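Local atomic coordinates of ForH (Streptomyces kaniharaensis, PDB entry 6NKO), a protein that probably takes part in formycin A biosynthesis and appears related to the IMP cyclohydrolase part of the bifunctional purine-biosynthesis enzyme. Residues 145-150 with 196-201. Sequence-based numbering, arbitrary orientation.
Sequences MLRGAA and RISGAY
The guanidinium plane of R147 offers neither a face nor an edge to S198: the arginine meets it through its aliphatic stem, CG lying 3.9 Å from S198 OG, while the nearest atom of the flat group, NE, is still 5.1 Å from S198 CB. The other flat group, the phenol ring of Y201, does not touch residues 145-150; it stacks with the ring of Y119, and its OH is hydrogen-bonded to D139 N. On the 196-201 side, S198 makes the close contacts, its CB directed at the facing helix and its OG lodged between two carbon chains. L146 CD2 approaches the same oxygen to 3.8 Å, and the two carbons subtend about 96° at OG, so the hydroxyl sits in the notch between consecutive side chains of one helix. L146 gets there because its CG stands anti to the backbone N (chi1 174°), which carries the methyl over to S198. Helix 141-151 is the helix of the beta-alpha-beta crossover between the parallel strands 114-117 and 157-159 of the MGS-like, Rossmann-like sheet, and the long C-terminal helix 184-212 packs against its outer side. The backbones remain well apart, 7.7 Å between R147 CA and S198 CA at their nearest, and only about 110 Å² is buried. No hydrogen bond joins the two segments. The buried hydroxyl of S198 is instead hydrogen-bonded to Y119 OH, with a weak bond to A194 O one turn earlier in its own helix. Y119 also touches L146, tying both segments to the region just after strand 114-117. R147 also touches F195, whereas L146 meets A194, on the same helix as S198, and N117 of strand 114-117.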
loop_
_atom_site.group_PDB
_atom_site.type_symbol
_atom_site.label_atom_id
_atom_site.label_comp_id
_atom_site.label_asym_id
_atom_site.label_seq_id
_atom_site.Cartn_x
_atom_site.Cartn_y
_atom_site.Cartn_z
ATOM N N MET A 145 6.206 -0.863 0.113
ATOM C CA MET A 145 5.281 -0.905 1.242
ATOM C C MET A 145 4.537 -2.233 1.299
ATOM O O MET A 145 4.323 -2.782 2.385
ATOM C CB MET A 145 4.284 0.253 1.156
ATOM C CG MET A 145 4.895 1.643 1.262
ATOM S SD MET A 145 3.638 2.905 1.581
ATOM C CE MET A 145 2.890 3.045 -0.042
ATOM N N LEU A 146 4.134 -2.765 0.141
ATOM C CA LEU A 146 3.323 -3.981 0.127
ATOM C C LEU A 146 4.158 -5.214 0.458
ATOM O O LEU A 146 3.724 -6.071 1.236
ATOM C CB LEU A 146 2.642 -4.141 -1.231
ATOM C CG LEU A 146 1.869 -5.446 -1.422
ATOM C CD1 LEU A 146 0.612 -5.441 -0.567
ATOM C CD2 LEU A 146 1.523 -5.665 -2.887
ATOM N N ARG A 147 5.350 -5.327 -0.134
ATOM C CA ARG A 147 6.239 -6.432 0.212
ATOM C C ARG A 147 6.690 -6.341 1.662
ATOM O O ARG A 147 6.870 -7.372 2.322
ATOM C CB ARG A 147 7.452 -6.453 -0.720
ATOM C CG ARG A 147 7.118 -6.734 -2.178
ATOM C CD ARG A 147 8.334 -6.533 -3.075
ATOM N NE ARG A 147 9.316 -7.598 -2.897
ATOM C CZ ARG A 147 10.461 -7.458 -2.235
ATOM N NH1 ARG A 147 10.777 -6.292 -1.688
ATOM N NH2 ARG A 147 11.292 -8.485 -2.121
ATOM N N GLY A 148 6.878 -5.124 2.175
ATOM C CA GLY A 148 7.220 -4.973 3.579
ATOM C C GLY A 148 6.070 -5.352 4.494
ATOM O O GLY A 148 6.276 -5.972 5.541
ATOM N N ALA A 149 4.845 -4.988 4.108
ATOM C CA ALA A 149 3.675 -5.375 4.886
ATOM C C ALA A 149 3.480 -6.884 4.871
ATOM O O ALA A 149 3.181 -7.487 5.908
ATOM C CB ALA A 149 2.431 -4.667 4.352
ATOM N N ALA A 150 3.650 -7.511 3.705
ATOM C CA ALA A 150 3.494 -8.958 3.614
ATOM C C ALA A 150 4.558 -9.682 4.430
ATOM O O ALA A 150 4.263 -10.678 5.100
ATOM C CB ALA A 150 3.538 -9.400 2.152
ATOM N N ARG A 196 2.943 -12.855 -4.592
ATOM C CA ARG A 196 2.605 -13.423 -5.893
ATOM C C ARG A 196 2.238 -12.331 -6.889
ATOM O O ARG A 196 2.691 -12.345 -8.040
ATOM C CB ARG A 196 1.457 -14.421 -5.739
ATOM C CG ARG A 196 1.383 -15.470 -6.829
ATOM C CD ARG A 196 0.374 -16.553 -6.473
ATOM N NE ARG A 196 0.694 -17.203 -5.205
ATOM C CZ ARG A 196 1.482 -18.268 -5.090
ATOM N NH1 ARG A 196 2.035 -18.807 -6.168
ATOM N NH2 ARG A 196 1.719 -18.798 -3.899
ATOM N N ILE A 197 1.413 -11.373 -6.462
ATOM C CA ILE A 197 1.034 -10.269 -7.340
ATOM C C ILE A 197 2.258 -9.435 -7.701
ATOM O O ILE A 197 2.423 -9.011 -8.852
ATOM C CB ILE A 197 -0.067 -9.420 -6.673
ATOM C CG1 ILE A 197 -1.411 -10.150 -6.731
ATOM C CG2 ILE A 197 -0.174 -8.052 -7.328
ATOM C CD1 ILE A 197 -2.341 -9.799 -5.593
ATOM N N SER A 198 3.147 -9.201 -6.732
ATOM C CA SER A 198 4.353 -8.428 -7.009
ATOM C C SER A 198 5.284 -9.175 -7.955
ATOM O O SER A 198 5.887 -8.570 -8.850
ATOM C CB SER A 198 5.074 -8.090 -5.704
ATOM O OG SER A 198 4.371 -7.095 -4.981
ATOM N N GLY A 199 5.416 -10.490 -7.771
ATOM C CA GLY A 199 6.260 -11.269 -8.663
ATOM C C GLY A 199 5.756 -11.263 -10.093
ATOM O O GLY A 199 6.544 -11.163 -11.037
ATOM N N ALA A 200 4.436 -11.365 -10.272
ATOM C CA ALA A 200 3.869 -11.316 -11.614
ATOM C C ALA A 200 3.974 -9.921 -12.211
ATOM O O ALA A 200 4.156 -9.778 -13.427
ATOM C CB ALA A 200 2.412 -11.777 -11.587
ATOM N N TYR A 201 3.864 -8.889 -11.374
ATOM C CA TYR A 201 4.035 -7.516 -11.835
ATOM C C TYR A 201 5.434 -7.299 -12.404
ATOM O O TYR A 201 5.592 -6.743 -13.496
ATOM C CB TYR A 201 3.761 -6.557 -10.674
ATOM C CG TYR A 201 3.811 -5.085 -11.018
ATOM C CD1 TYR A 201 3.396 -4.621 -12.260
ATOM C CD2 TYR A 201 4.270 -4.157 -10.091
ATOM C CE1 TYR A 201 3.441 -3.270 -12.567
ATOM C CE2 TYR A 201 4.318 -2.810 -10.389
ATOM C CZ TYR A 201 3.904 -2.371 -11.627
ATOM O OH TYR A 201 3.954 -1.028 -11.922
#